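Local coordinates for protein type I site-specific restriction-modification system, R (Restriction) subunit (Vibrio vulnificus, PDB 3H1T) that probably binds ATP and DNA as the motor and restriction subunit of a type I restriction enzyme, here as a fragment with its helicase-like domains, at residues W227-L241 with P299-C311. Numbering follows the deposited sequence.
Sequences WNRTGDYRKPRILFL and PQDFFDLIIIDEC
L239 lies over one face of the F303 ring: its CD2, carried there by a CG anti to the backbone N, sits 4.1 Å from the ring centroid, 25° off the normal, which makes a CH-pi contact. L239 and I306 lie side by side, and both side chains leave the sheet on the same face; I306 CD1 also reaches that side of the ring, while F302 CD2 takes the opposite one. On the other face of the sheet, I238 packs CD1 against L305 CB, and I307 CG2 approaches F240 CD1, on the side covered by helix 211-224. The backbones run parallel, their axes 4.7 Å apart and 13° from aligned, in a ladder from L305 N to R237 O through to D309 N to L241 O. R237 O also accepts from D304 N, so two amides grip one carbonyl where the strands begin. Beside it, the R237 guanidinium stacks on F302 with planes 19° apart and CZ 4.0 Å from the ring centroid, a cation-pi contact; NH2 donates to F302 O at 2.9 Å. At the polar edge, the buried D304 carboxylate bridges two backbone amides of 227-241: OD1 takes R237 N at 2.7 Å from above its plane, and OD2 receives R229 N at 3.0 Å through its anti lone pair, joining residues eight apart across the loop. Strands 238-242 and 305-308 are central neighbours in the parallel sheet of a RecA-like, P-loop NTPase domain, and the latter leads directly into D309-E310-C311-H312, a DECH sequence consistent with the Walker B motif (motif II) of superfamily 2 helicases.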
ATOM      1  N   TRP A 227     -11.091 -24.898   1.264  1.00 44.63           N
ATOM      2  CA  TRP A 227     -12.080 -24.245   0.407  1.00 42.93           C
ATOM      3  C   TRP A 227     -11.746 -24.518  -1.055  1.00 43.50           C
ATOM      4  O   TRP A 227     -10.580 -24.709  -1.412  1.00 43.92           O
ATOM      5  CB  TRP A 227     -12.088 -22.714   0.610  1.00 37.68           C
ATOM      6  CG  TRP A 227     -12.725 -21.972  -0.565  1.00 34.03           C
ATOM      7  CD1 TRP A 227     -14.060 -21.736  -0.763  1.00 33.87           C
ATOM      8  CD2 TRP A 227     -12.067 -21.568  -1.779  1.00 32.89           C
ATOM      9  NE1 TRP A 227     -14.274 -21.225  -2.025  1.00 33.72           N
ATOM     10  CE2 TRP A 227     -13.069 -21.116  -2.671  1.00 31.37           C
ATOM     11  CE3 TRP A 227     -10.727 -21.553  -2.202  1.00 31.69           C
ATOM     12  CZ2 TRP A 227     -12.778 -20.665  -3.958  1.00 30.50           C
ATOM     13  CZ3 TRP A 227     -10.437 -21.102  -3.484  1.00 29.95           C
ATOM     14  CH2 TRP A 227     -11.464 -20.665  -4.346  1.00 31.42           C
ATOM     15  N   ASN A 228     -12.762 -24.521  -1.909  1.00 35.89           N
ATOM     16  CA  ASN A 228     -12.531 -24.707  -3.329  1.00 38.20           C
ATOM     17  C   ASN A 228     -13.803 -24.525  -4.138  1.00 38.92           C
ATOM     18  O   ASN A 228     -14.903 -24.480  -3.584  1.00 38.06           O
ATOM     19  CB  ASN A 228     -11.873 -26.071  -3.626  1.00 67.85           C
ATOM     20  CG  ASN A 228     -12.785 -27.262  -3.357  1.00 71.10           C
ATOM     21  OD1 ASN A 228     -12.812 -28.210  -4.146  1.00 74.00           O
ATOM     22  ND2 ASN A 228     -13.514 -27.237  -2.231  1.00 73.99           N
ATOM     23  N   ARG A 229     -13.636 -24.383  -5.447  1.00 56.81           N
ATOM     24  CA  ARG A 229     -14.741 -24.184  -6.382  1.00 59.27           C
ATOM     25  C   ARG A 229     -15.855 -25.239  -6.372  1.00 61.78           C
ATOM     26  O   ARG A 229     -17.049 -24.904  -6.464  1.00 61.44           O
ATOM     27  CB  ARG A 229     -14.201 -24.107  -7.805  1.00 70.43           C
ATOM     28  CG  ARG A 229     -13.379 -22.881  -8.139  1.00 71.63           C
ATOM     29  CD  ARG A 229     -13.753 -22.457  -9.547  1.00 74.30           C
ATOM     30  NE  ARG A 229     -13.792 -23.614 -10.437  1.00 79.29           N
ATOM     31  CZ  ARG A 229     -12.819 -23.940 -11.281  1.00 82.27           C
ATOM     32  NH1 ARG A 229     -11.728 -23.186 -11.359  1.00 83.45           N
ATOM     33  NH2 ARG A 229     -12.932 -25.027 -12.038  1.00 85.10           N
ATOM     34  N   THR A 230     -15.473 -26.510  -6.284  1.00 66.64           N
ATOM     35  CA  THR A 230     -16.455 -27.590  -6.313  1.00 67.58           C
ATOM     36  C   THR A 230     -17.107 -27.903  -4.968  1.00 67.94           C
ATOM     37  O   THR A 230     -18.248 -28.374  -4.914  1.00 69.12           O
ATOM     38  CB  THR A 230     -15.821 -28.861  -6.887  1.00 65.59           C
ATOM     39  OG1 THR A 230     -14.719 -29.272  -6.058  1.00 65.96           O
ATOM     40  CG2 THR A 230     -15.310 -28.587  -8.291  1.00 64.67           C
ATOM     41  N   GLY A 231     -16.369 -27.669  -3.889  1.00 63.27           N
ATOM     42  CA  GLY A 231     -16.924 -27.889  -2.565  1.00 63.97           C
ATOM     43  C   GLY A 231     -16.758 -29.259  -1.933  1.00 64.47           C
ATOM     44  O   GLY A 231     -17.563 -29.666  -1.092  1.00 64.55           O
ATOM     45  N   ASP A 232     -15.729 -29.991  -2.331  1.00 65.62           N
ATOM     46  CA  ASP A 232     -15.477 -31.273  -1.705  1.00 67.15           C
ATOM     47  C   ASP A 232     -14.419 -31.000  -0.638  1.00 69.07           C
ATOM     48  O   ASP A 232     -14.272 -29.862  -0.168  1.00 68.91           O
ATOM     49  CB  ASP A 232     -14.962 -32.289  -2.722  1.00 76.07           C
ATOM     50  CG  ASP A 232     -14.609 -31.654  -4.048  1.00 77.26           C
ATOM     51  OD1 ASP A 232     -15.541 -31.297  -4.801  1.00 78.91           O
ATOM     52  OD2 ASP A 232     -13.399 -31.501  -4.334  1.00 77.75           O
ATOM     53  N   TYR A 233     -13.653 -32.020  -0.277  1.00 88.00           N
ATOM     54  CA  TYR A 233     -12.629 -31.835   0.738  1.00 88.87           C
ATOM     55  C   TYR A 233     -11.238 -31.425   0.239  1.00 88.14           C
ATOM     56  O   TYR A 233     -10.426 -30.923   1.025  1.00 88.00           O
ATOM     57  CB  TYR A 233     -12.529 -33.090   1.628  1.00100.92           C
ATOM     58  CG  TYR A 233     -13.749 -33.255   2.514  1.00103.20           C
ATOM     59  CD1 TYR A 233     -14.199 -32.193   3.314  1.00103.89           C
ATOM     60  CD2 TYR A 233     -14.482 -34.446   2.531  1.00104.39           C
ATOM     61  CE1 TYR A 233     -15.349 -32.314   4.104  1.00104.15           C
ATOM     62  CE2 TYR A 233     -15.639 -34.577   3.325  1.00104.61           C
ATOM     63  CZ  TYR A 233     -16.065 -33.501   4.103  1.00104.01           C
ATOM     64  OH  TYR A 233     -17.223 -33.592   4.846  1.00103.63           O
ATOM     65  N   ARG A 234     -10.970 -31.589  -1.054  1.00 70.00           N
ATOM     66  CA  ARG A 234      -9.660 -31.247  -1.622  1.00 67.69           C
ATOM     67  C   ARG A 234      -9.156 -29.847  -1.293  1.00 65.24           C
ATOM     68  O   ARG A 234      -9.945 -28.910  -1.129  1.00 64.64           O
ATOM     69  CB  ARG A 234      -9.668 -31.387  -3.165  1.00 90.27           C
ATOM     70  CG  ARG A 234      -9.402 -32.789  -3.746  1.00 92.73           C
ATOM     71  CD  ARG A 234      -8.586 -33.687  -2.821  1.00 94.75           C
ATOM     72  NE  ARG A 234      -9.395 -34.063  -1.667  1.00 96.82           N
ATOM     73  CZ  ARG A 234      -9.363 -35.254  -1.084  1.00 97.24           C
ATOM     74  NH1 ARG A 234      -8.555 -36.199  -1.547  1.00 98.33           N
ATOM     75  NH2 ARG A 234     -10.152 -35.502  -0.041  1.00 96.98           N
ATOM     76  N   LYS A 235      -7.835 -29.715  -1.184  1.00 58.34           N
ATOM     77  CA  LYS A 235      -7.208 -28.423  -0.961  1.00 55.26           C
ATOM     78  C   LYS A 235      -7.456 -27.649  -2.254  1.00 54.39           C
ATOM     79  O   LYS A 235      -7.697 -28.230  -3.320  1.00 53.42           O
ATOM     80  CB  LYS A 235      -5.700 -28.569  -0.746  1.00 47.84           C
ATOM     81  CG  LYS A 235      -5.300 -29.183   0.568  1.00 47.76           C
ATOM     82  CD  LYS A 235      -5.381 -28.173   1.707  1.00 50.31           C
ATOM     83  CE  LYS A 235      -4.780 -28.737   2.985  1.00 51.46           C
ATOM     84  NZ  LYS A 235      -5.068 -27.862   4.161  1.00 51.97           N
ATOM     85  N   PRO A 236      -7.403 -26.319  -2.180  1.00 58.46           N
ATOM     86  CA  PRO A 236      -7.624 -25.550  -3.403  1.00 58.82           C
ATOM     87  C   PRO A 236      -6.320 -25.433  -4.198  1.00 59.40           C
ATOM     88  O   PRO A 236      -5.230 -25.647  -3.663  1.00 60.05           O
ATOM     89  CB  PRO A 236      -8.101 -24.207  -2.863  1.00 44.72           C
ATOM     90  CG  PRO A 236      -7.267 -24.061  -1.636  1.00 43.78           C
ATOM     91  CD  PRO A 236      -7.407 -25.432  -0.999  1.00 44.59           C
ATOM     92  N   ARG A 237      -6.416 -25.106  -5.481  1.00 59.03           N
ATOM     93  CA  ARG A 237      -5.202 -24.930  -6.271  1.00 59.41           C
ATOM     94  C   ARG A 237      -5.164 -23.428  -6.541  1.00 58.38           C
ATOM     95  O   ARG A 237      -6.146 -22.851  -7.039  1.00 57.74           O
ATOM     96  CB  ARG A 237      -5.282 -25.735  -7.562  1.00 80.38           C
ATOM     97  CG  ARG A 237      -3.978 -26.454  -7.929  1.00 83.07           C
ATOM     98  CD  ARG A 237      -4.291 -27.889  -8.315  1.00 85.39           C
ATOM     99  NE  ARG A 237      -5.654 -28.002  -8.837  1.00 85.15           N
ATOM    100  CZ  ARG A 237      -6.204 -29.140  -9.249  1.00 84.76           C
ATOM    101  NH1 ARG A 237      -5.494 -30.267  -9.206  1.00 85.61           N
ATOM    102  NH2 ARG A 237      -7.465 -29.158  -9.679  1.00 82.78           N
ATOM    103  N   ILE A 238      -4.032 -22.804  -6.216  1.00 44.93           N
ATOM    104  CA  ILE A 238      -3.872 -21.360  -6.331  1.00 43.31           C
ATOM    105  C   ILE A 238      -2.639 -20.934  -7.120  1.00 41.87           C
ATOM    106  O   ILE A 238      -1.525 -21.388  -6.838  1.00 41.61           O
ATOM    107  CB  ILE A 238      -3.763 -20.727  -4.912  1.00 54.21           C
ATOM    108  CG1 ILE A 238      -4.790 -21.372  -3.982  1.00 54.95           C
ATOM    109  CG2 ILE A 238      -3.999 -19.223  -4.977  1.00 50.92           C
ATOM    110  CD1 ILE A 238      -6.209 -21.250  -4.488  1.00 60.46           C
ATOM    111  N   LEU A 239      -2.840 -20.030  -8.077  1.00 40.83           N
ATOM    112  CA  LEU A 239      -1.755 -19.498  -8.902  1.00 39.72           C
ATOM    113  C   LEU A 239      -1.491 -18.016  -8.600  1.00 39.85           C
ATOM    114  O   LEU A 239      -2.386 -17.184  -8.730  1.00 39.09           O
ATOM    115  CB  LEU A 239      -2.105 -19.643 -10.393  1.00 39.68           C
ATOM    116  CG  LEU A 239      -1.132 -19.009 -11.393  1.00 39.72           C
ATOM    117  CD1 LEU A 239       0.259 -19.600 -11.220  1.00 39.34           C
ATOM    118  CD2 LEU A 239      -1.644 -19.262 -12.793  1.00 39.09           C
ATOM    119  N   PHE A 240      -0.267 -17.694  -8.198  1.00 37.87           N
ATOM    120  CA  PHE A 240       0.114 -16.314  -7.925  1.00 39.70           C
ATOM    121  C   PHE A 240       0.958 -15.884  -9.131  1.00 40.11           C
ATOM    122  O   PHE A 240       1.917 -16.565  -9.482  1.00 39.06           O
ATOM    123  CB  PHE A 240       0.948 -16.235  -6.638  1.00 66.70           C
ATOM    124  CG  PHE A 240       1.509 -14.859  -6.349  1.00 70.58           C
ATOM    125  CD1 PHE A 240       0.735 -13.895  -5.710  1.00 71.91           C
ATOM    126  CD2 PHE A 240       2.820 -14.534  -6.714  1.00 71.92           C
ATOM    127  CE1 PHE A 240       1.251 -12.624  -5.434  1.00 73.80           C
ATOM    128  CE2 PHE A 240       3.351 -13.263  -6.445  1.00 72.12           C
ATOM    129  CZ  PHE A 240       2.563 -12.306  -5.803  1.00 73.23           C
ATOM    130  N   LEU A 241       0.586 -14.775  -9.767  1.00 45.92           N
ATOM    131  CA  LEU A 241       1.295 -14.254 -10.938  1.00 45.95           C
ATOM    132  C   LEU A 241       1.809 -12.849 -10.652  1.00 47.83           C
ATOM    133  O   LEU A 241       1.062 -11.993 -10.184  1.00 48.11           O
ATOM    134  CB  LEU A 241       0.361 -14.126 -12.153  1.00 51.06           C
ATOM    135  CG  LEU A 241      -0.613 -15.155 -12.740  1.00 51.07           C
ATOM    136  CD1 LEU A 241      -1.457 -14.405 -13.753  1.00 50.27           C
ATOM    137  CD2 LEU A 241       0.086 -16.324 -13.416  1.00 50.84           C
ATOM    138  N   PRO A 299      -5.344 -27.830 -17.358  1.00 75.68           N
ATOM    139  CA  PRO A 299      -6.695 -27.631 -17.892  1.00 76.30           C
ATOM    140  C   PRO A 299      -7.320 -26.297 -17.424  1.00 76.89           C
ATOM    141  O   PRO A 299      -6.833 -25.663 -16.476  1.00 78.03           O
ATOM    142  CB  PRO A 299      -7.438 -28.861 -17.385  1.00 47.93           C
ATOM    143  CG  PRO A 299      -6.749 -29.141 -16.066  1.00 47.76           C
ATOM    144  CD  PRO A 299      -5.294 -28.993 -16.457  1.00 47.39           C
ATOM    145  N   GLN A 300      -8.401 -25.875 -18.075  1.00 66.25           N
ATOM    146  CA  GLN A 300      -9.061 -24.619 -17.718  1.00 65.96           C
ATOM    147  C   GLN A 300      -9.418 -24.588 -16.234  1.00 65.55           C
ATOM    148  O   GLN A 300      -9.052 -23.661 -15.506  1.00 65.71           O
ATOM    149  CB  GLN A 300     -10.343 -24.433 -18.541  1.00 65.43           C
ATOM    150  CG  GLN A 300     -10.188 -24.784 -20.014  1.00 66.43           C
ATOM    151  CD  GLN A 300     -10.188 -23.565 -20.922  1.00 66.77           C
ATOM    152  OE1 GLN A 300      -9.406 -23.485 -21.877  1.00 68.09           O
ATOM    153  NE2 GLN A 300     -11.079 -22.616 -20.641  1.00 66.46           N
ATOM    154  N   ASP A 301     -10.122 -25.622 -15.795  1.00 64.72           N
ATOM    155  CA  ASP A 301     -10.571 -25.734 -14.416  1.00 63.56           C
ATOM    156  C   ASP A 301      -9.544 -26.316 -13.460  1.00 62.59           C
ATOM    157  O   ASP A 301      -9.908 -26.963 -12.471  1.00 63.76           O
ATOM    158  CB  ASP A 301     -11.844 -26.575 -14.373  1.00 72.24           C
ATOM    159  CG  ASP A 301     -11.651 -27.952 -14.991  1.00 73.70           C
ATOM    160  OD1 ASP A 301     -11.106 -28.033 -16.119  1.00 74.77           O
ATOM    161  OD2 ASP A 301     -12.057 -28.951 -14.356  1.00 76.08           O
ATOM    162  N   PHE A 302      -8.264 -26.089 -13.735  1.00 51.86           N
ATOM    163  CA  PHE A 302      -7.229 -26.602 -12.844  1.00 49.56           C
ATOM    164  C   PHE A 302      -7.337 -25.846 -11.521  1.00 48.70           C
ATOM    165  O   PHE A 302      -7.754 -26.413 -10.503  1.00 49.14           O
ATOM    166  CB  PHE A 302      -5.839 -26.395 -13.455  1.00 51.19           C
ATOM    167  CG  PHE A 302      -4.729 -27.093 -12.705  1.00 51.12           C
ATOM    168  CD1 PHE A 302      -4.719 -28.481 -12.588  1.00 50.90           C
ATOM    169  CD2 PHE A 302      -3.688 -26.365 -12.125  1.00 50.96           C
ATOM    170  CE1 PHE A 302      -3.685 -29.132 -11.908  1.00 51.73           C
ATOM    171  CE2 PHE A 302      -2.648 -27.002 -11.438  1.00 49.82           C
ATOM    172  CZ  PHE A 302      -2.644 -28.386 -11.328  1.00 51.68           C
ATOM    173  N   PHE A 303      -6.992 -24.556 -11.554  1.00 46.33           N
ATOM    174  CA  PHE A 303      -7.009 -23.678 -10.373  1.00 42.87           C
ATOM    175  C   PHE A 303      -8.382 -23.278  -9.828  1.00 42.97           C
ATOM    176  O   PHE A 303      -9.357 -23.142 -10.572  1.00 41.97           O
ATOM    177  CB  PHE A 303      -6.243 -22.389 -10.671  1.00 43.32           C
ATOM    178  CG  PHE A 303      -4.874 -22.602 -11.236  1.00 42.79           C
ATOM    179  CD1 PHE A 303      -4.694 -22.705 -12.606  1.00 44.26           C
ATOM    180  CD2 PHE A 303      -3.760 -22.665 -10.406  1.00 43.20           C
ATOM    181  CE1 PHE A 303      -3.422 -22.865 -13.152  1.00 45.45           C
ATOM    182  CE2 PHE A 303      -2.480 -22.822 -10.942  1.00 44.01           C
ATOM    183  CZ  PHE A 303      -2.314 -22.921 -12.323  1.00 44.86           C
ATOM    184  N   ASP A 304      -8.445 -23.070  -8.517  1.00 49.53           N
ATOM    185  CA  ASP A 304      -9.685 -22.637  -7.881  1.00 50.12           C
ATOM    186  C   ASP A 304      -9.588 -21.118  -7.728  1.00 49.05           C
ATOM    187  O   ASP A 304     -10.597 -20.396  -7.682  1.00 48.22           O
ATOM    188  CB  ASP A 304      -9.842 -23.270  -6.494  1.00 46.34           C
ATOM    189  CG  ASP A 304      -9.845 -24.792  -6.535  1.00 47.55           C
ATOM    190  OD1 ASP A 304      -8.762 -25.392  -6.706  1.00 48.34           O
ATOM    191  OD2 ASP A 304     -10.935 -25.386  -6.390  1.00 51.13           O
ATOM    192  N   LEU A 305      -8.347 -20.652  -7.659  1.00 38.03           N
ATOM    193  CA  LEU A 305      -8.054 -19.250  -7.463  1.00 35.64           C
ATOM    194  C   LEU A 305      -6.744 -18.806  -8.097  1.00 35.02           C
ATOM    195  O   LEU A 305      -5.761 -19.549  -8.135  1.00 35.47           O
ATOM    196  CB  LEU A 305      -7.985 -18.952  -5.968  1.00 33.24           C
ATOM    197  CG  LEU A 305      -7.680 -17.500  -5.600  1.00 32.10           C
ATOM    198  CD1 LEU A 305      -8.869 -16.654  -6.008  1.00 29.70           C
ATOM    199  CD2 LEU A 305      -7.423 -17.371  -4.096  1.00 31.40           C
ATOM    200  N   ILE A 306      -6.760 -17.574  -8.588  1.00 37.50           N
ATOM    201  CA  ILE A 306      -5.607 -16.945  -9.195  1.00 37.23           C
ATOM    202  C   ILE A 306      -5.495 -15.534  -8.626  1.00 38.80           C
ATOM    203  O   ILE A 306      -6.481 -14.789  -8.608  1.00 39.17           O
ATOM    204  CB  ILE A 306      -5.775 -16.820 -10.710  1.00 41.89           C
ATOM    205  CG1 ILE A 306      -5.911 -18.212 -11.345  1.00 40.08           C
ATOM    206  CG2 ILE A 306      -4.595 -16.028 -11.291  1.00 41.92           C
ATOM    207  CD1 ILE A 306      -4.765 -18.598 -12.242  1.00 41.90           C
ATOM    208  N   ILE A 307      -4.305 -15.168  -8.161  1.00 32.39           N
ATOM    209  CA  ILE A 307      -4.080 -13.836  -7.606  1.00 31.92           C
ATOM    210  C   ILE A 307      -3.012 -13.099  -8.407  1.00 32.50           C
ATOM    211  O   ILE A 307      -1.898 -13.594  -8.569  1.00 33.58           O
ATOM    212  CB  ILE A 307      -3.670 -13.938  -6.108  1.00 30.48           C
ATOM    213  CG1 ILE A 307      -4.867 -14.444  -5.291  1.00 27.05           C
ATOM    214  CG2 ILE A 307      -3.224 -12.574  -5.566  1.00 27.83           C
ATOM    215  CD1 ILE A 307      -4.548 -14.848  -3.870  1.00 21.64           C
ATOM    216  N   ILE A 308      -3.353 -11.918  -8.912  1.00 34.62           N
ATOM    217  CA  ILE A 308      -2.419 -11.138  -9.719  1.00 36.74           C
ATOM    218  C   ILE A 308      -1.758 -10.003  -8.947  1.00 39.58           C
ATOM    219  O   ILE A 308      -2.438  -9.151  -8.370  1.00 37.39           O
ATOM    220  CB  ILE A 308      -3.132 -10.556 -10.946  1.00 34.71           C
ATOM    221  CG1 ILE A 308      -3.807 -11.697 -11.710  1.00 33.07           C
ATOM    222  CG2 ILE A 308      -2.134  -9.782 -11.820  1.00 34.61           C
ATOM    223  CD1 ILE A 308      -4.715 -11.243 -12.794  1.00 38.34           C
ATOM    224  N   ASP A 309      -0.427 -10.000  -8.960  1.00 40.51           N
ATOM    225  CA  ASP A 309       0.380  -9.001  -8.267  1.00 42.12           C
ATOM    226  C   ASP A 309       0.019  -7.576  -8.684  1.00 43.37           C
ATOM    227  O   ASP A 309      -0.185  -6.720  -7.827  1.00 44.18           O
ATOM    228  CB  ASP A 309       1.861  -9.266  -8.546  1.00 74.94           C
ATOM    229  CG  ASP A 309       2.789  -8.587  -7.544  1.00 79.42           C
ATOM    230  OD1 ASP A 309       2.855  -9.063  -6.388  1.00 82.59           O
ATOM    231  OD2 ASP A 309       3.456  -7.585  -7.913  1.00 81.12           O
ATOM    232  N   GLU A 310      -0.029  -7.318  -9.992  1.00 42.54           N
ATOM    233  CA  GLU A 310      -0.388  -6.000 -10.544  1.00 44.48           C
ATOM    234  C   GLU A 310      -1.156  -6.191 -11.841  1.00 46.10           C
ATOM    235  O   GLU A 310      -0.639  -6.766 -12.801  1.00 45.54           O
ATOM    236  CB  GLU A 310       0.853  -5.138 -10.825  1.00 47.53           C
ATOM    237  CG  GLU A 310       0.568  -3.846 -11.637  1.00 47.78           C
ATOM    238  CD  GLU A 310      -0.398  -2.874 -10.949  1.00 47.84           C
ATOM    239  OE1 GLU A 310      -0.089  -2.388  -9.836  1.00 47.62           O
ATOM    240  OE2 GLU A 310      -1.466  -2.585 -11.525  1.00 49.36           O
ATOM    241  N   CYS A 311      -2.381  -5.672 -11.865  1.00 61.09           N
ATOM    242  CA  CYS A 311      -3.267  -5.794 -13.017  1.00 63.63           C
ATOM    243  C   CYS A 311      -3.006  -4.826 -14.170  1.00 64.14           C
ATOM    244  O   CYS A 311      -3.455  -5.059 -15.288  1.00 65.22           O
ATOM    245  CB  CYS A 311      -4.708  -5.657 -12.547  1.00 60.88           C
ATOM    246  SG  CYS A 311      -5.156  -6.896 -11.317  1.00 64.39           S
TER